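Biogenic amine-binding protein (Rhodnius prolixus, PDB 4GE1) binds biogenic amines, probably including serotonin and norepinephrine, in the saliva of a blood-feeding insect, and holds tryptamine in this structure. Local coordinates at residues Val59-Asn64 with Lys68-Asp73; Val96-Arg101 with Gln178-Thr183; Tyr112-Tyr117 with Glu154-Lys159. All coordinates share one frame; numbering follows the deposited sequence.

In the fold
From the N terminus, contact 1 comes first: its strands 55-64 and 69-78 close a short hairpin that supplies Phe60 and Asp73 to the ligand pocket of this lipocalin barrel. Contact 2 opens after contact 1 has closed; it joins the turn between strands 88-96 and 102-115 to the start of helix 181-189, far along the chain. Contact 3 is nested inside that long loop and sets the end of strand 102-115 against helix 150-159, on the opposite side of the chain's centre. Contacts 1 and 2 touch through Tyr70 and Tyr72, whereas about 25 Å separates the centres of contacts 1 and 3, which share the same curled sheet.

Contact 1 of 3, residues Val59-Asn64 with Lys68-Asp73; sequences VFSNYN and KTYSYD. With TSS (2-(1H-indol-3-yl)ethanamine), chain E.
Phe60 and Asp73, a hydrogen-bonded pair on two antiparallel strands, line the amine end of the tryptamine pocket, and Gln139 gives the ligand a further hydrogen bond. Asp73 OD2 accepts a hydrogen bond from the ligand's N1 at 2.7 Å, and the same nitrogen sits 3.0 Å above the centre of the Phe60 ring, where pi electrons would probably favour a charged amine. With CG set between the backbone N and the carbonyl carbon (chi1 58°), the Asp73 carboxylate swings toward the neighbouring strand. There Asn62 ND2 meets Asp73 OD1 at 3.0 Å, in its own amide plane, and also donates to Ser71 OG at 3.1 Å; with Thr44 bonded to Asn62 OD1, the amide is fixed in rotation. Asn62 thus acts as a second-shell residue, while Asn93 also bonds Asp73 OD2. The hairpin is part of the lipocalin barrel wall, and near its turn a G1 beta bulge sets Lys68 and Thr69 opposite the single Asn64. On the other face of the sheet, Tyr63 CD1 rests 3.4 Å above the centre of the Tyr70 ring, the two planes inclined at 46°. Tyr63 lies alongside Lys68, its OH reaching Lys68 CA at 3.3 Å.

Contact 2 of 3, residues Val96-Arg101 with Gln178-Thr183; sequences VEKDGR and QYDDET
Lys98 and Thr183 meet in a small van der Waals contact on the outside of the lipocalin barrel, where the turn of a beta hairpin lies against the first turn of helix 181-189. The lysine crosses the threonine at about a right angle and touches it with the aliphatic part of its chain: Lys98 CG is 3.5 Å from Thr183 OG1. The methyl group adds to this, Thr183 CG2 approaching Lys98 O at 3.8 Å. Further out, Lys98 CD passes Asp180 OD2 at 4.1 Å. The ammonium group stops short of a salt bridge, since Lys98 NZ remains 5.0 Å from Asp180 OD2, although the opposite charges probably attract.

Each side of the contact is shaped by its own local bonds. Asp180 is the N-cap of the helix, and its carboxylate grips Thr183 twice: OD1 takes the backbone N-H, while OD2 accepts from Thr183 OG1 at 2.6 Å. Both donors come from well above the carboxylate plane. Asp180 OD2 is also bonded to the hydroxyl of Tyr72, whose side chain touches both Lys98 and Thr183 and so ties the contact to strand 69-78. A probable hydrogen bond between Tyr70 OH and Gln178 OE1, modelled rather short, joins the approach to the helix to the same strand.

Across from the helix, Glu97 to Gly100 form a type I beta turn. Asp99 OD1 accepts from the backbone N of Arg101, an Asx turn, and the two side chains add a salt bridge, while Glu97 CG lies over one face of the guanidinium group. In that bridge Arg101 NE donates to the syn lone pair of Asp99 OD2 at 2.7 Å, close to the guanidinium plane.

Contact 3 of 3, residues Tyr112-Tyr117 with Glu154-Lys159; sequences YIDTDY and EAALGK
Lys159 reaches from helix 150-159 to Ile113 on strand 102-115. Its CB points toward the strand; CB and CG bring the chain across, and a bend about CG-CD (chi3 42°) turns the end along the isoleucine. From there each atom meets the same methyl group: CD lies 4.2 Å from Ile113 CG2, CE 3.9 Å and NZ 3.6 Å, the lysine and isoleucine side chains running past each other head to tail. At the tip, Lys159 NZ makes a weak hydrogen bond of 3.4 Å to Ile113 O, and a second weak one to Asp9 O.

The arrangement is a helix laid on the outer wall of a lipocalin barrel, running nearly antiparallel to the strand beneath it, the axes of segments 112-115 and 154-159 approaching to 8.2 Å. A classic beta bulge places Ile113 and Asp114 together opposite Val122 on the adjoining strand, and both direct their CB toward the helix although they are consecutive residues. Ala156 uses this pair: its carbonyl O lies 3.6 Å from Ile113 CG2, and its CB packs on Asp114 CB at 3.8 Å. A chi1 of -169° turns CG of Asp114 away from the backbone N and carries the carboxylate to Tyr120, whose hydroxyl bonds OD2. At the end of the strand, Thr115 OG1 accepts from Tyr117 N at 3.0 Å, an ST turn.

Contact 1 of 3, residues Val59-Asn64 with Lys68-Asp73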
# COMPACT_ATOMS: atom_id res chain seq x y z
N VAL A 59 -7.07 4.16 -3.17
CA VAL A 59 -7.90 3.10 -3.72
C VAL A 59 -7.04 2.00 -4.32
O VAL A 59 -6.20 2.27 -5.19
CB VAL A 59 -8.87 3.63 -4.78
CG1 VAL A 59 -9.63 2.48 -5.41
CG2 VAL A 59 -9.84 4.63 -4.15
N PHE A 60 -7.25 0.77 -3.86
CA PHE A 60 -6.43 -0.37 -4.27
C PHE A 60 -7.17 -1.33 -5.20
O PHE A 60 -8.32 -1.68 -4.95
CB PHE A 60 -5.93 -1.15 -3.05
CG PHE A 60 -5.06 -0.34 -2.11
CD1 PHE A 60 -5.62 0.49 -1.16
CD2 PHE A 60 -3.67 -0.47 -2.14
CE1 PHE A 60 -4.83 1.22 -0.28
CE2 PHE A 60 -2.87 0.26 -1.26
CZ PHE A 60 -3.45 1.10 -0.34
N SER A 61 -6.50 -1.73 -6.28
CA SER A 61 -6.96 -2.84 -7.11
C SER A 61 -6.02 -4.04 -6.89
O SER A 61 -4.84 -3.97 -7.22
CB SER A 61 -6.97 -2.41 -8.59
OG SER A 61 -7.02 -3.53 -9.45
N ASN A 62 -6.54 -5.12 -6.33
CA ASN A 62 -5.73 -6.31 -6.14
C ASN A 62 -6.20 -7.43 -7.05
O ASN A 62 -7.32 -7.92 -6.90
CB ASN A 62 -5.79 -6.79 -4.70
CG ASN A 62 -5.63 -5.67 -3.72
OD1 ASN A 62 -4.58 -5.04 -3.64
ND2 ASN A 62 -6.68 -5.41 -2.96
N TYR A 63 -5.33 -7.84 -7.96
CA TYR A 63 -5.67 -8.87 -8.93
C TYR A 63 -4.91 -10.16 -8.67
O TYR A 63 -3.67 -10.15 -8.62
CB TYR A 63 -5.38 -8.39 -10.34
CG TYR A 63 -5.72 -9.42 -11.39
CD1 TYR A 63 -7.04 -9.73 -11.66
CD2 TYR A 63 -4.73 -10.09 -12.09
CE1 TYR A 63 -7.38 -10.67 -12.60
CE2 TYR A 63 -5.05 -11.04 -13.05
CZ TYR A 63 -6.38 -11.32 -13.30
OH TYR A 63 -6.73 -12.26 -14.24
N ASN A 64 -5.64 -11.26 -8.52
CA ASN A 64 -5.04 -12.59 -8.36
C ASN A 64 -5.09 -13.38 -9.67
O ASN A 64 -6.15 -13.84 -10.07
CB ASN A 64 -5.77 -13.37 -7.26
CG ASN A 64 -5.08 -14.70 -6.94
OD1 ASN A 64 -5.32 -15.71 -7.61
ND2 ASN A 64 -4.22 -14.70 -5.94
N LYS A 68 -7.86 -15.33 -11.34
CA LYS A 68 -8.34 -14.32 -12.27
C LYS A 68 -9.46 -13.50 -11.63
O LYS A 68 -10.54 -13.33 -12.19
CB LYS A 68 -8.83 -14.95 -13.57
CG LYS A 68 -7.74 -15.63 -14.38
CD LYS A 68 -8.24 -15.97 -15.77
CE LYS A 68 -7.19 -16.70 -16.58
NZ LYS A 68 -7.04 -18.13 -16.15
N THR A 69 -9.19 -13.00 -10.43
CA THR A 69 -10.19 -12.21 -9.74
C THR A 69 -9.59 -10.97 -9.11
O THR A 69 -8.39 -10.90 -8.83
CB THR A 69 -10.91 -13.04 -8.65
OG1 THR A 69 -9.96 -13.45 -7.67
CG2 THR A 69 -11.57 -14.28 -9.26
N TYR A 70 -10.45 -9.97 -8.91
CA TYR A 70 -10.04 -8.71 -8.33
C TYR A 70 -10.62 -8.59 -6.93
O TYR A 70 -11.71 -9.07 -6.66
CB TYR A 70 -10.60 -7.54 -9.15
CG TYR A 70 -9.89 -7.29 -10.44
CD1 TYR A 70 -10.36 -7.82 -11.64
CD2 TYR A 70 -8.74 -6.50 -10.48
CE1 TYR A 70 -9.71 -7.58 -12.84
CE2 TYR A 70 -8.08 -6.24 -11.67
CZ TYR A 70 -8.57 -6.79 -12.85
OH TYR A 70 -7.93 -6.54 -14.03
N SER A 71 -9.88 -7.92 -6.06
CA SER A 71 -10.45 -7.42 -4.82
C SER A 71 -10.07 -5.95 -4.70
O SER A 71 -9.04 -5.52 -5.22
CB SER A 71 -9.91 -8.20 -3.62
OG SER A 71 -8.55 -7.89 -3.42
N TYR A 72 -10.90 -5.19 -4.00
CA TYR A 72 -10.70 -3.75 -3.90
C TYR A 72 -10.78 -3.32 -2.44
O TYR A 72 -11.54 -3.88 -1.65
CB TYR A 72 -11.76 -3.00 -4.71
CG TYR A 72 -11.92 -3.49 -6.13
CD1 TYR A 72 -12.86 -4.47 -6.44
CD2 TYR A 72 -11.14 -2.97 -7.15
CE1 TYR A 72 -13.03 -4.92 -7.76
CE2 TYR A 72 -11.29 -3.41 -8.47
CZ TYR A 72 -12.23 -4.39 -8.76
OH TYR A 72 -12.40 -4.83 -10.06
N ASP A 73 -9.98 -2.31 -2.08
CA ASP A 73 -10.07 -1.70 -0.76
C ASP A 73 -9.68 -0.23 -0.82
O ASP A 73 -9.05 0.23 -1.78
CB ASP A 73 -9.27 -2.48 0.32
CG ASP A 73 -7.80 -2.61 -0.01
OD1 ASP A 73 -7.42 -3.62 -0.65
OD2 ASP A 73 -7.00 -1.73 0.40
N1 TSS E . -4.35 -2.12 0.54
CA TSS E . -4.05 -2.66 1.84
CB TSS E . -2.61 -2.89 2.18
CG TSS E . -1.61 -1.89 1.68
CD1 TSS E . -0.66 -2.09 0.68
NE1 TSS E . 0.06 -0.96 0.52
CE2 TSS E . -0.41 0.01 1.39
CD2 TSS E . -1.43 -0.54 2.12
CZ2 TSS E . -0.01 1.35 1.61
CH2 TSS E . -0.65 2.12 2.58
CZ3 TSS E . -1.70 1.56 3.32
CE3 TSS E . -2.09 0.24 3.09

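Contact 2 of 3, residues Val96-Arg101 with Gln178-Thr183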
# COMPACT_ATOMS: atom_id res chain seq x y z
N VAL A 96 -14.05 -3.28 -0.16
CA VAL A 96 -15.29 -2.98 -0.87
C VAL A 96 -15.49 -3.79 -2.15
O VAL A 96 -14.54 -4.29 -2.76
CB VAL A 96 -15.37 -1.49 -1.23
CG1 VAL A 96 -15.23 -0.64 0.02
CG2 VAL A 96 -14.29 -1.15 -2.24
N GLU A 97 -16.75 -3.91 -2.55
CA GLU A 97 -17.11 -4.42 -3.87
C GLU A 97 -16.70 -3.41 -4.94
O GLU A 97 -16.38 -2.25 -4.63
CB GLU A 97 -18.62 -4.63 -3.96
CG GLU A 97 -19.20 -5.58 -2.93
CD GLU A 97 -18.89 -7.02 -3.23
OE1 GLU A 97 -18.21 -7.29 -4.25
OE2 GLU A 97 -19.31 -7.90 -2.45
N LYS A 98 -16.74 -3.85 -6.19
CA LYS A 98 -16.38 -3.00 -7.32
C LYS A 98 -17.15 -1.69 -7.30
O LYS A 98 -16.61 -0.65 -7.69
CB LYS A 98 -16.65 -3.75 -8.63
CG LYS A 98 -16.12 -3.05 -9.87
CD LYS A 98 -15.97 -4.04 -11.03
CE LYS A 98 -16.91 -3.71 -12.17
NZ LYS A 98 -16.65 -4.58 -13.35
N ASP A 99 -18.40 -1.73 -6.85
CA ASP A 99 -19.25 -0.55 -6.83
C ASP A 99 -19.13 0.28 -5.55
O ASP A 99 -19.86 1.27 -5.36
CB ASP A 99 -20.72 -0.93 -7.07
CG ASP A 99 -21.36 -1.59 -5.86
OD1 ASP A 99 -20.62 -2.21 -5.07
OD2 ASP A 99 -22.59 -1.48 -5.71
N GLY A 100 -18.22 -0.13 -4.66
CA GLY A 100 -17.96 0.61 -3.44
C GLY A 100 -18.69 0.12 -2.20
O GLY A 100 -18.41 0.59 -1.09
N ARG A 101 -19.64 -0.80 -2.37
CA ARG A 101 -20.34 -1.38 -1.22
C ARG A 101 -19.36 -1.99 -0.21
O ARG A 101 -18.45 -2.73 -0.58
CB ARG A 101 -21.33 -2.46 -1.69
CG ARG A 101 -22.78 -2.00 -1.79
CD ARG A 101 -23.61 -3.04 -2.52
NE ARG A 101 -23.01 -3.37 -3.81
CZ ARG A 101 -22.91 -4.60 -4.30
NH1 ARG A 101 -23.38 -5.64 -3.61
NH2 ARG A 101 -22.34 -4.80 -5.48
N GLN A 178 -2.80 -7.75 -14.20
CA GLN A 178 -3.65 -6.66 -14.68
C GLN A 178 -4.20 -5.81 -13.54
O GLN A 178 -4.15 -6.19 -12.35
CB GLN A 178 -4.75 -7.17 -15.61
CG GLN A 178 -5.75 -8.10 -14.97
CD GLN A 178 -6.81 -8.55 -15.95
OE1 GLN A 178 -7.99 -8.21 -15.81
NE2 GLN A 178 -6.40 -9.33 -16.94
N TYR A 179 -4.70 -4.63 -13.90
CA TYR A 179 -5.04 -3.60 -12.93
C TYR A 179 -6.34 -2.94 -13.39
O TYR A 179 -6.49 -2.58 -14.56
CB TYR A 179 -3.91 -2.58 -12.88
CG TYR A 179 -2.55 -3.20 -12.62
CD1 TYR A 179 -2.20 -3.62 -11.35
CD2 TYR A 179 -1.65 -3.39 -13.66
CE1 TYR A 179 -0.96 -4.20 -11.10
CE2 TYR A 179 -0.41 -3.98 -13.42
CZ TYR A 179 -0.07 -4.38 -12.13
OH TYR A 179 1.15 -4.96 -11.88
N ASP A 180 -7.30 -2.81 -12.47
CA ASP A 180 -8.60 -2.25 -12.82
C ASP A 180 -8.56 -0.73 -12.73
O ASP A 180 -9.13 -0.14 -11.83
CB ASP A 180 -9.69 -2.82 -11.92
CG ASP A 180 -11.08 -2.54 -12.45
OD1 ASP A 180 -11.21 -1.70 -13.37
OD2 ASP A 180 -12.05 -3.16 -11.96
N ASP A 181 -7.87 -0.11 -13.68
CA ASP A 181 -7.74 1.35 -13.72
C ASP A 181 -9.07 2.09 -13.71
O ASP A 181 -9.19 3.17 -13.12
CB ASP A 181 -6.92 1.76 -14.95
CG ASP A 181 -5.43 1.52 -14.76
OD1 ASP A 181 -4.86 2.07 -13.80
OD2 ASP A 181 -4.84 0.77 -15.57
N GLU A 182 -10.08 1.54 -14.38
CA GLU A 182 -11.34 2.27 -14.46
C GLU A 182 -12.06 2.26 -13.11
O GLU A 182 -12.66 3.26 -12.72
CB GLU A 182 -12.24 1.75 -15.60
CG GLU A 182 -13.30 0.77 -15.17
CD GLU A 182 -14.59 0.93 -15.96
OE1 GLU A 182 -14.52 1.18 -17.18
OE2 GLU A 182 -15.67 0.81 -15.35
N THR A 183 -11.97 1.15 -12.39
CA THR A 183 -12.57 1.08 -11.06
C THR A 183 -11.79 1.97 -10.10
O THR A 183 -12.38 2.62 -9.23
CB THR A 183 -12.64 -0.36 -10.51
OG1 THR A 183 -13.58 -1.11 -11.28
CG2 THR A 183 -13.09 -0.36 -9.06

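Contact 3 of 3, residues Tyr112-Tyr117 with Glu154-Lys159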
# COMPACT_ATOMS: atom_id res chain seq x y z
N TYR A 112 5.99 4.48 6.58
CA TYR A 112 6.91 4.55 5.46
C TYR A 112 8.36 4.58 5.93
O TYR A 112 8.82 5.53 6.57
CB TYR A 112 6.57 5.70 4.49
CG TYR A 112 5.49 5.29 3.52
CD1 TYR A 112 4.16 5.59 3.76
CD2 TYR A 112 5.79 4.55 2.38
CE1 TYR A 112 3.16 5.20 2.89
CE2 TYR A 112 4.79 4.14 1.49
CZ TYR A 112 3.48 4.47 1.75
OH TYR A 112 2.48 4.07 0.90
N ILE A 113 9.06 3.50 5.61
CA ILE A 113 10.46 3.31 5.96
C ILE A 113 11.36 4.21 5.13
O ILE A 113 12.35 4.75 5.65
CB ILE A 113 10.84 1.84 5.74
CG1 ILE A 113 10.05 0.95 6.70
CG2 ILE A 113 12.33 1.64 5.91
CD1 ILE A 113 10.19 -0.53 6.42
N ASP A 114 11.01 4.39 3.86
CA ASP A 114 11.78 5.22 2.93
C ASP A 114 11.02 5.48 1.63
O ASP A 114 10.13 4.70 1.25
CB ASP A 114 13.13 4.57 2.63
CG ASP A 114 14.08 5.51 1.89
OD1 ASP A 114 13.97 6.74 2.07
OD2 ASP A 114 14.95 5.01 1.14
N THR A 115 11.37 6.56 0.94
CA THR A 115 10.80 6.87 -0.37
C THR A 115 11.53 8.04 -1.01
O THR A 115 12.02 8.94 -0.32
CB THR A 115 9.31 7.24 -0.28
OG1 THR A 115 8.79 7.45 -1.60
CG2 THR A 115 9.13 8.51 0.54
N ASP A 116 11.61 8.04 -2.34
CA ASP A 116 12.16 9.18 -3.06
C ASP A 116 11.04 9.90 -3.79
O ASP A 116 11.29 10.79 -4.62
CB ASP A 116 13.27 8.74 -4.03
CG ASP A 116 12.73 7.95 -5.20
OD1 ASP A 116 11.54 7.55 -5.18
OD2 ASP A 116 13.51 7.71 -6.15
N TYR A 117 9.81 9.51 -3.49
CA TYR A 117 8.61 10.18 -3.99
C TYR A 117 8.27 9.88 -5.46
O TYR A 117 7.10 9.60 -5.79
CB TYR A 117 8.68 11.69 -3.74
CG TYR A 117 8.81 12.04 -2.27
CD1 TYR A 117 7.68 12.16 -1.46
CD2 TYR A 117 10.06 12.23 -1.68
CE1 TYR A 117 7.80 12.47 -0.12
CE2 TYR A 117 10.18 12.53 -0.34
CZ TYR A 117 9.05 12.65 0.44
OH TYR A 117 9.15 12.95 1.78
N GLU A 154 17.14 -1.87 -1.27
CA GLU A 154 17.80 -2.93 -0.53
C GLU A 154 18.17 -2.44 0.87
O GLU A 154 17.97 -3.13 1.86
CB GLU A 154 19.06 -3.38 -1.27
CG GLU A 154 19.62 -4.72 -0.82
CD GLU A 154 18.68 -5.87 -1.12
OE1 GLU A 154 19.05 -6.76 -1.93
OE2 GLU A 154 17.58 -5.90 -0.54
N ALA A 155 18.72 -1.23 0.92
CA ALA A 155 19.11 -0.61 2.18
C ALA A 155 17.90 -0.42 3.08
O ALA A 155 17.91 -0.81 4.25
CB ALA A 155 19.80 0.72 1.93
N ALA A 156 16.85 0.19 2.54
CA ALA A 156 15.63 0.41 3.30
C ALA A 156 15.12 -0.88 3.93
O ALA A 156 14.71 -0.89 5.09
CB ALA A 156 14.56 1.04 2.43
N LEU A 157 15.15 -1.97 3.16
CA LEU A 157 14.71 -3.27 3.66
C LEU A 157 15.70 -3.77 4.71
O LEU A 157 15.36 -4.58 5.57
CB LEU A 157 14.59 -4.28 2.52
CG LEU A 157 13.50 -4.04 1.46
CD1 LEU A 157 13.72 -4.93 0.24
CD2 LEU A 157 12.12 -4.28 2.03
N GLY A 158 16.93 -3.28 4.63
CA GLY A 158 17.96 -3.62 5.60
C GLY A 158 17.57 -3.19 7.00
O GLY A 158 17.68 -3.95 7.96
N LYS A 159 17.10 -1.95 7.11
CA LYS A 159 16.69 -1.40 8.40
C LYS A 159 15.77 -2.35 9.16
O LYS A 159 15.81 -2.42 10.39
CB LYS A 159 15.99 -0.06 8.22
CG LYS A 159 16.90 1.11 7.93
CD LYS A 159 16.05 2.36 7.67
CE LYS A 159 14.91 2.45 8.68
NZ LYS A 159 13.99 3.60 8.40